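Local coordinates for VIN1 (Oscarella pearsei, PDB 6BFI), which binds actin filaments and may play a role in cell-cell adhesion, as a sponge member of the vinculin/alpha-catenin family, at residues Leu368-Pro382 / His413-Ser427. Numbering follows the deposited sequence.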
ATOM      1  N   LEU A 368      18.862  -9.102   5.870  1.00 53.65           N
ATOM      2  CA  LEU A 368      17.952  -8.996   4.732  1.00 53.03           C
ATOM      3  C   LEU A 368      18.689  -8.550   3.475  1.00 52.35           C
ATOM      4  O   LEU A 368      18.473  -9.102   2.387  1.00 54.91           O
ATOM      5  CB  LEU A 368      16.803  -8.040   5.055  1.00 49.21           C
ATOM      6  CG  LEU A 368      15.535  -8.701   5.599  1.00 49.22           C
ATOM      7  CD1 LEU A 368      15.822  -9.450   6.893  1.00 45.74           C
ATOM      8  CD2 LEU A 368      14.435  -7.667   5.798  1.00 48.95           C
ATOM      9  N   ALA A 369      19.574  -7.557   3.606  1.00 51.15           N
ATOM     10  CA  ALA A 369      20.374  -7.132   2.463  1.00 53.75           C
ATOM     11  C   ALA A 369      21.255  -8.262   1.946  1.00 66.28           C
ATOM     12  O   ALA A 369      21.549  -8.320   0.746  1.00 72.87           O
ATOM     13  CB  ALA A 369      21.227  -5.921   2.834  1.00 54.76           C
ATOM     14  N   GLU A 370      21.679  -9.170   2.828  1.00 65.65           N
ATOM     15  CA  GLU A 370      22.486 -10.304   2.391  1.00 68.22           C
ATOM     16  C   GLU A 370      21.642 -11.318   1.630  1.00 65.39           C
ATOM     17  O   GLU A 370      22.070 -11.837   0.590  1.00 66.70           O
ATOM     18  CB  GLU A 370      23.165 -10.957   3.595  1.00 73.77           C
ATOM     19  CG  GLU A 370      24.450 -11.693   3.255  1.00 81.47           C
ATOM     20  CD  GLU A 370      24.987 -12.504   4.418  1.00 85.31           C
ATOM     21  OE1 GLU A 370      24.174 -12.979   5.238  1.00 83.98           O
ATOM     22  OE2 GLU A 370      26.222 -12.667   4.512  1.00 92.06           O
ATOM     23  N   ARG A 371      20.438 -11.614   2.132  1.00 63.26           N
ATOM     24  CA  ARG A 371      19.519 -12.472   1.390  1.00 58.21           C
ATOM     25  C   ARG A 371      19.252 -11.913   0.000  1.00 54.67           C
ATOM     26  O   ARG A 371      19.236 -12.660  -0.985  1.00 52.08           O
ATOM     27  CB  ARG A 371      18.207 -12.635   2.157  1.00 54.57           C
ATOM     28  CG  ARG A 371      18.200 -13.785   3.154  1.00 63.44           C
ATOM     29  CD  ARG A 371      18.102 -15.134   2.455  1.00 59.00           C
ATOM     30  NE  ARG A 371      16.830 -15.301   1.757  1.00 59.95           N
ATOM     31  CZ  ARG A 371      15.730 -15.805   2.309  1.00 58.06           C
ATOM     32  NH1 ARG A 371      15.743 -16.199   3.577  1.00 58.75           N
ATOM     33  NH2 ARG A 371      14.616 -15.916   1.596  1.00 51.16           N
ATOM     34  N   VAL A 372      19.048 -10.598  -0.101  1.00 53.11           N
ATOM     35  CA  VAL A 372      18.819  -9.998  -1.412  1.00 53.52           C
ATOM     36  C   VAL A 372      20.068 -10.110  -2.280  1.00 57.59           C
ATOM     37  O   VAL A 372      19.984 -10.437  -3.471  1.00 58.12           O
ATOM     38  CB  VAL A 372      18.359  -8.540  -1.258  1.00 54.23           C
ATOM     39  CG1 VAL A 372      18.267  -7.863  -2.615  1.00 54.10           C
ATOM     40  CG2 VAL A 372      17.024  -8.499  -0.545  1.00 53.79           C
ATOM     41  N   ALA A 373      21.244  -9.853  -1.700  1.00 55.36           N
ATOM     42  CA  ALA A 373      22.483  -9.953  -2.465  1.00 61.19           C
ATOM     43  C   ALA A 373      22.710 -11.363  -2.997  1.00 65.63           C
ATOM     44  O   ALA A 373      23.314 -11.534  -4.062  1.00 64.37           O
ATOM     45  CB  ALA A 373      23.670  -9.517  -1.609  1.00 66.96           C
ATOM     46  N   THR A 374      22.231 -12.381  -2.281  1.00 65.58           N
ATOM     47  CA  THR A 374      22.442 -13.754  -2.725  1.00 63.65           C
ATOM     48  C   THR A 374      21.393 -14.187  -3.743  1.00 56.83           C
ATOM     49  O   THR A 374      21.726 -14.753  -4.791  1.00 54.70           O
ATOM     50  CB  THR A 374      22.433 -14.701  -1.526  1.00 64.27           C
ATOM     51  OG1 THR A 374      23.479 -14.333  -0.619  1.00 62.87           O
ATOM     52  CG2 THR A 374      22.643 -16.139  -1.983  1.00 63.98           C
ATOM     53  N   ASP A 375      20.117 -13.930  -3.451  1.00 56.06           N
ATOM     54  CA  ASP A 375      19.045 -14.533  -4.238  1.00 56.29           C
ATOM     55  C   ASP A 375      18.763 -13.785  -5.538  1.00 53.26           C
ATOM     56  O   ASP A 375      18.321 -14.404  -6.513  1.00 55.87           O
ATOM     57  CB  ASP A 375      17.774 -14.624  -3.393  1.00 57.90           C
ATOM     58  CG  ASP A 375      17.976 -15.428  -2.117  1.00 66.63           C
ATOM     59  OD1 ASP A 375      18.975 -16.175  -2.025  1.00 73.05           O
ATOM     60  OD2 ASP A 375      17.129 -15.318  -1.204  1.00 66.34           O
ATOM     61  N   PHE A 376      19.008 -12.477  -5.587  1.00 53.19           N
ATOM     62  CA  PHE A 376      18.726 -11.678  -6.771  1.00 50.25           C
ATOM     63  C   PHE A 376      19.973 -11.388  -7.597  1.00 52.38           C
ATOM     64  O   PHE A 376      19.957 -10.471  -8.423  1.00 54.67           O
ATOM     65  CB  PHE A 376      18.050 -10.363  -6.377  1.00 46.37           C
ATOM     66  CG  PHE A 376      16.616 -10.511  -5.972  1.00 49.66           C
ATOM     67  CD1 PHE A 376      16.281 -10.924  -4.692  1.00 55.06           C
ATOM     68  CD2 PHE A 376      15.599 -10.223  -6.867  1.00 51.27           C
ATOM     69  CE1 PHE A 376      14.954 -11.054  -4.316  1.00 55.98           C
ATOM     70  CE2 PHE A 376      14.274 -10.353  -6.499  1.00 53.83           C
ATOM     71  CZ  PHE A 376      13.950 -10.769  -5.222  1.00 55.51           C
ATOM     72  N   VAL A 377      21.051 -12.149  -7.395  1.00 51.75           N
ATOM     73  CA  VAL A 377      22.283 -11.882  -8.124  1.00 54.72           C
ATOM     74  C   VAL A 377      22.157 -12.236  -9.602  1.00 61.73           C
ATOM     75  O   VAL A 377      22.897 -11.694 -10.434  1.00 56.80           O
ATOM     76  CB  VAL A 377      23.461 -12.634  -7.473  1.00 64.60           C
ATOM     77  CG1 VAL A 377      23.364 -14.132  -7.745  1.00 68.46           C
ATOM     78  CG2 VAL A 377      24.787 -12.081  -7.962  1.00 61.52           C
ATOM     79  N   ASN A 378      21.218 -13.121  -9.955  1.00 56.16           N
ATOM     80  CA  ASN A 378      21.083 -13.600 -11.329  1.00 55.65           C
ATOM     81  C   ASN A 378      19.623 -14.020 -11.528  1.00 56.55           C
ATOM     82  O   ASN A 378      19.277 -15.203 -11.520  1.00 63.22           O
ATOM     83  CB  ASN A 378      22.047 -14.750 -11.613  1.00 60.27           C
ATOM     84  CG  ASN A 378      22.076 -15.140 -13.073  1.00 65.94           C
ATOM     85  OD1 ASN A 378      21.450 -14.493 -13.911  1.00 59.31           O
ATOM     86  ND2 ASN A 378      22.819 -16.195 -13.390  1.00 57.24           N
ATOM     87  N   VAL A 379      18.754 -13.023 -11.707  1.00 53.09           N
ATOM     88  CA  VAL A 379      17.318 -13.282 -11.761  1.00 52.27           C
ATOM     89  C   VAL A 379      16.945 -14.024 -13.042  1.00 49.46           C
ATOM     90  O   VAL A 379      16.164 -14.982 -13.011  1.00 44.47           O
ATOM     91  CB  VAL A 379      16.535 -11.964 -11.620  1.00 54.54           C
ATOM     92  CG1 VAL A 379      15.048 -12.212 -11.783  1.00 57.14           C
ATOM     93  CG2 VAL A 379      16.821 -11.321 -10.275  1.00 55.50           C
ATOM     94  N   GLY A 380      17.498 -13.603 -14.181  1.00 51.96           N
ATOM     95  CA  GLY A 380      17.129 -14.161 -15.467  1.00 56.58           C
ATOM     96  C   GLY A 380      17.921 -15.360 -15.939  1.00 59.89           C
ATOM     97  O   GLY A 380      17.552 -15.972 -16.945  1.00 60.79           O
ATOM     98  N   GLY A 381      18.999 -15.713 -15.242  1.00 61.20           N
ATOM     99  CA  GLY A 381      19.847 -16.819 -15.627  1.00 60.23           C
ATOM    100  C   GLY A 381      19.136 -18.156 -15.740  1.00 59.57           C
ATOM    101  O   GLY A 381      19.137 -18.794 -16.800  1.00 58.86           O
ATOM    102  N   PRO A 382      18.525 -18.620 -14.641  1.00 56.95           N
ATOM    103  CA  PRO A 382      17.917 -19.962 -14.664  1.00 57.18           C
ATOM    104  C   PRO A 382      16.815 -20.137 -15.697  1.00 56.74           C
ATOM    105  O   PRO A 382      16.728 -21.207 -16.315  1.00 58.32           O
ATOM    106  CB  PRO A 382      17.388 -20.122 -13.232  1.00 52.15           C
ATOM    107  CG  PRO A 382      18.277 -19.254 -12.413  1.00 51.17           C
ATOM    108  CD  PRO A 382      18.565 -18.060 -13.278  1.00 51.41           C
ATOM    109  N   HIS A 413      14.555 -21.556  -7.981  1.00 49.98           N
ATOM    110  CA  HIS A 413      15.010 -20.174  -8.094  1.00 49.64           C
ATOM    111  C   HIS A 413      13.865 -19.194  -7.845  1.00 48.74           C
ATOM    112  O   HIS A 413      13.932 -18.352  -6.941  1.00 51.59           O
ATOM    113  CB  HIS A 413      15.636 -19.946  -9.469  1.00 47.87           C
ATOM    114  CG  HIS A 413      16.079 -18.535  -9.709  1.00 50.53           C
ATOM    115  ND1 HIS A 413      17.084 -17.936  -8.981  1.00 50.03           N
ATOM    116  CD2 HIS A 413      15.655 -17.608 -10.600  1.00 50.92           C
ATOM    117  CE1 HIS A 413      17.260 -16.700  -9.413  1.00 51.47           C
ATOM    118  NE2 HIS A 413      16.405 -16.476 -10.395  1.00 52.25           N
ATOM    119  N   THR A 414      12.797 -19.294  -8.640  1.00 47.01           N
ATOM    120  CA  THR A 414      11.685 -18.360  -8.480  1.00 46.93           C
ATOM    121  C   THR A 414      11.005 -18.513  -7.124  1.00 46.69           C
ATOM    122  O   THR A 414      10.571 -17.510  -6.535  1.00 47.54           O
ATOM    123  CB  THR A 414      10.674 -18.537  -9.617  1.00 44.47           C
ATOM    124  OG1 THR A 414       9.581 -17.631  -9.435  1.00 47.02           O
ATOM    125  CG2 THR A 414      10.144 -19.966  -9.668  1.00 43.52           C
ATOM    126  N   ALA A 415      10.923 -19.739  -6.599  1.00 48.91           N
ATOM    127  CA  ALA A 415      10.419 -19.912  -5.241  1.00 53.08           C
ATOM    128  C   ALA A 415      11.276 -19.145  -4.241  1.00 53.22           C
ATOM    129  O   ALA A 415      10.751 -18.521  -3.309  1.00 50.36           O
ATOM    130  CB  ALA A 415      10.367 -21.397  -4.878  1.00 45.10           C
ATOM    131  N   ARG A 416      12.599 -19.166  -4.430  1.00 53.47           N
ATOM    132  CA  ARG A 416      13.482 -18.434  -3.528  1.00 50.07           C
ATOM    133  C   ARG A 416      13.283 -16.929  -3.658  1.00 54.77           C
ATOM    134  O   ARG A 416      13.303 -16.206  -2.651  1.00 43.85           O
ATOM    135  CB  ARG A 416      14.937 -18.807  -3.801  1.00 48.10           C
ATOM    136  CG  ARG A 416      15.928 -18.163  -2.851  1.00 48.31           C
ATOM    137  CD  ARG A 416      15.714 -18.635  -1.423  1.00 55.56           C
ATOM    138  NE  ARG A 416      16.820 -18.240  -0.560  1.00 63.77           N
ATOM    139  CZ  ARG A 416      17.012 -18.701   0.671  1.00 68.91           C
ATOM    140  NH1 ARG A 416      16.169 -19.581   1.193  1.00 72.99           N
ATOM    141  NH2 ARG A 416      18.055 -18.289   1.378  1.00 68.76           N
ATOM    142  N   LEU A 417      13.095 -16.435  -4.886  1.00 51.79           N
ATOM    143  CA  LEU A 417      12.817 -15.012  -5.071  1.00 49.14           C
ATOM    144  C   LEU A 417      11.563 -14.598  -4.313  1.00 51.33           C
ATOM    145  O   LEU A 417      11.561 -13.590  -3.593  1.00 55.20           O
ATOM    146  CB  LEU A 417      12.669 -14.686  -6.557  1.00 45.41           C
ATOM    147  CG  LEU A 417      13.910 -14.821  -7.435  1.00 49.34           C
ATOM    148  CD1 LEU A 417      13.588 -14.383  -8.858  1.00 49.97           C
ATOM    149  CD2 LEU A 417      15.069 -14.017  -6.861  1.00 45.37           C
ATOM    150  N   ALA A 418      10.482 -15.370  -4.458  1.00 51.76           N
ATOM    151  CA  ALA A 418       9.235 -15.006  -3.788  1.00 48.89           C
ATOM    152  C   ALA A 418       9.368 -15.102  -2.271  1.00 50.96           C
ATOM    153  O   ALA A 418       8.825 -14.262  -1.541  1.00 48.81           O
ATOM    154  CB  ALA A 418       8.092 -15.885  -4.291  1.00 46.98           C
ATOM    155  N   ASP A 419      10.089 -16.115  -1.779  1.00 55.90           N
ATOM    156  CA  ASP A 419      10.314 -16.231  -0.341  1.00 60.90           C
ATOM    157  C   ASP A 419      11.083 -15.030   0.194  1.00 59.91           C
ATOM    158  O   ASP A 419      10.730 -14.472   1.240  1.00 60.94           O
ATOM    159  CB  ASP A 419      11.060 -17.528  -0.023  1.00 70.19           C
ATOM    160  CG  ASP A 419      10.155 -18.744  -0.055  1.00 80.69           C
ATOM    161  OD1 ASP A 419       9.061 -18.657  -0.652  1.00 87.66           O
ATOM    162  OD2 ASP A 419      10.539 -19.786   0.518  1.00 88.06           O
ATOM    163  N   THR A 420      12.134 -14.616  -0.516  1.00 56.88           N
ATOM    164  CA  THR A 420      12.907 -13.457  -0.080  1.00 53.71           C
ATOM    165  C   THR A 420      12.058 -12.193  -0.093  1.00 50.94           C
ATOM    166  O   THR A 420      12.131 -11.377   0.835  1.00 55.03           O
ATOM    167  CB  THR A 420      14.144 -13.294  -0.963  1.00 55.41           C
ATOM    168  OG1 THR A 420      15.063 -14.358  -0.686  1.00 59.88           O
ATOM    169  CG2 THR A 420      14.828 -11.960  -0.698  1.00 55.93           C
ATOM    170  N   ALA A 421      11.234 -12.017  -1.130  1.00 48.41           N
ATOM    171  CA  ALA A 421      10.305 -10.891  -1.137  1.00 45.30           C
ATOM    172  C   ALA A 421       9.389 -10.929   0.081  1.00 44.63           C
ATOM    173  O   ALA A 421       9.108  -9.888   0.688  1.00 43.81           O
ATOM    174  CB  ALA A 421       9.487 -10.892  -2.428  1.00 40.89           C
ATOM    175  N   GLU A 422       8.932 -12.124   0.469  1.00 43.77           N
ATOM    176  CA  GLU A 422       8.083 -12.238   1.650  1.00 51.34           C
ATOM    177  C   GLU A 422       8.841 -11.858   2.918  1.00 54.20           C
ATOM    178  O   GLU A 422       8.286 -11.193   3.803  1.00 55.14           O
ATOM    179  CB  GLU A 422       7.525 -13.656   1.763  1.00 55.08           C
ATOM    180  CG  GLU A 422       6.762 -13.918   3.053  1.00 68.33           C
ATOM    181  CD  GLU A 422       5.550 -13.018   3.208  1.00 74.01           C
ATOM    182  OE1 GLU A 422       4.835 -12.807   2.205  1.00 76.42           O
ATOM    183  OE2 GLU A 422       5.317 -12.516   4.331  1.00 73.17           O
ATOM    184  N   LEU A 423      10.108 -12.272   3.025  1.00 52.98           N
ATOM    185  CA  LEU A 423      10.909 -11.916   4.192  1.00 50.78           C
ATOM    186  C   LEU A 423      11.091 -10.408   4.288  1.00 50.16           C
ATOM    187  O   LEU A 423      10.930  -9.818   5.361  1.00 53.81           O
ATOM    188  CB  LEU A 423      12.270 -12.614   4.137  1.00 54.48           C
ATOM    189  CG  LEU A 423      13.249 -12.228   5.249  1.00 58.64           C
ATOM    190  CD1 LEU A 423      12.710 -12.643   6.609  1.00 62.03           C
ATOM    191  CD2 LEU A 423      14.621 -12.836   5.011  1.00 63.71           C
ATOM    192  N   VAL A 424      11.432  -9.768   3.168  1.00 49.59           N
ATOM    193  CA  VAL A 424      11.586  -8.315   3.156  1.00 50.80           C
ATOM    194  C   VAL A 424      10.278  -7.638   3.544  1.00 53.44           C
ATOM    195  O   VAL A 424      10.266  -6.672   4.317  1.00 58.33           O
ATOM    196  CB  VAL A 424      12.083  -7.845   1.775  1.00 51.21           C
ATOM    197  CG1 VAL A 424      11.854  -6.355   1.601  1.00 46.93           C
ATOM    198  CG2 VAL A 424      13.555  -8.181   1.608  1.00 51.34           C
ATOM    199  N   ALA A 425       9.156  -8.144   3.027  1.00 55.05           N
ATOM    200  CA  ALA A 425       7.863  -7.559   3.356  1.00 48.19           C
ATOM    201  C   ALA A 425       7.521  -7.738   4.830  1.00 52.84           C
ATOM    202  O   ALA A 425       6.791  -6.919   5.401  1.00 54.67           O
ATOM    203  CB  ALA A 425       6.771  -8.174   2.477  1.00 46.94           C
ATOM    204  N   SER A 426       8.038  -8.791   5.463  1.00 53.08           N
ATOM    205  CA  SER A 426       7.707  -9.068   6.856  1.00 56.36           C
ATOM    206  C   SER A 426       8.675  -8.444   7.853  1.00 60.42           C
ATOM    207  O   SER A 426       8.309  -8.283   9.021  1.00 64.37           O
ATOM    208  CB  SER A 426       7.654 -10.579   7.100  1.00 60.01           C
ATOM    209  OG  SER A 426       6.495 -11.148   6.521  1.00 69.95           O
ATOM    210  N   SER A 427       9.893  -8.091   7.430  1.00 55.94           N
ATOM    211  CA  SER A 427      10.903  -7.634   8.378  1.00 58.28           C
ATOM    212  C   SER A 427      11.740  -6.467   7.864  1.00 57.50           C
ATOM    213  O   SER A 427      12.763  -6.147   8.479  1.00 74.73           O
ATOM    214  CB  SER A 427      11.838  -8.788   8.761  1.00 59.74           C
ATOM    215  OG  SER A 427      11.112  -9.875   9.308  1.00 66.12           O
TER
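Arg371 is bent at chi2 and chi3, while Arg416 sets off with CG trans to its backbone N (chi1 -176°) and then kinks at chi2, which carries its guanidinium flat onto that of Arg371; the centres of the two groups are 3.6 Å apart. The carboxylate of Asp375 probably balances the two charges: its OD2 takes Arg371 NE at 3.0 Å and also forms a salt bridge with Arg416 NE, a bent and weak hydrogen bond. At the rim of the Arg371 guanidinium, close to its plane, NH2 donates to Thr420 OG1 at 2.8 Å; NH1 turns to Leu308 O, and Leu423 CD2 covers the face opposite Arg416. A leucine in place of Arg371 would probably leave Asp375 with less of its balancing charge and Arg416 without its stacking partner. Deeper in, Leu417 CD2 sits squarely over the Phe376 ring, 3.6 Å from its centroid, and Thr420 CG2 meets the ring's edge. Past the end of helix 344-375, the backbone of Val379 offers its O to His413 NE2 (3.0 Å) while Pro382 CG packs on the imidazole face. Met486 and Val490 of helix 466-493 extend the apolar side. Segments 368-375 and 413-427 run antiparallel at 161°, their axes approaching to 10.2 Å, as neighbours do in the antiparallel helical bundles of the vinculin family.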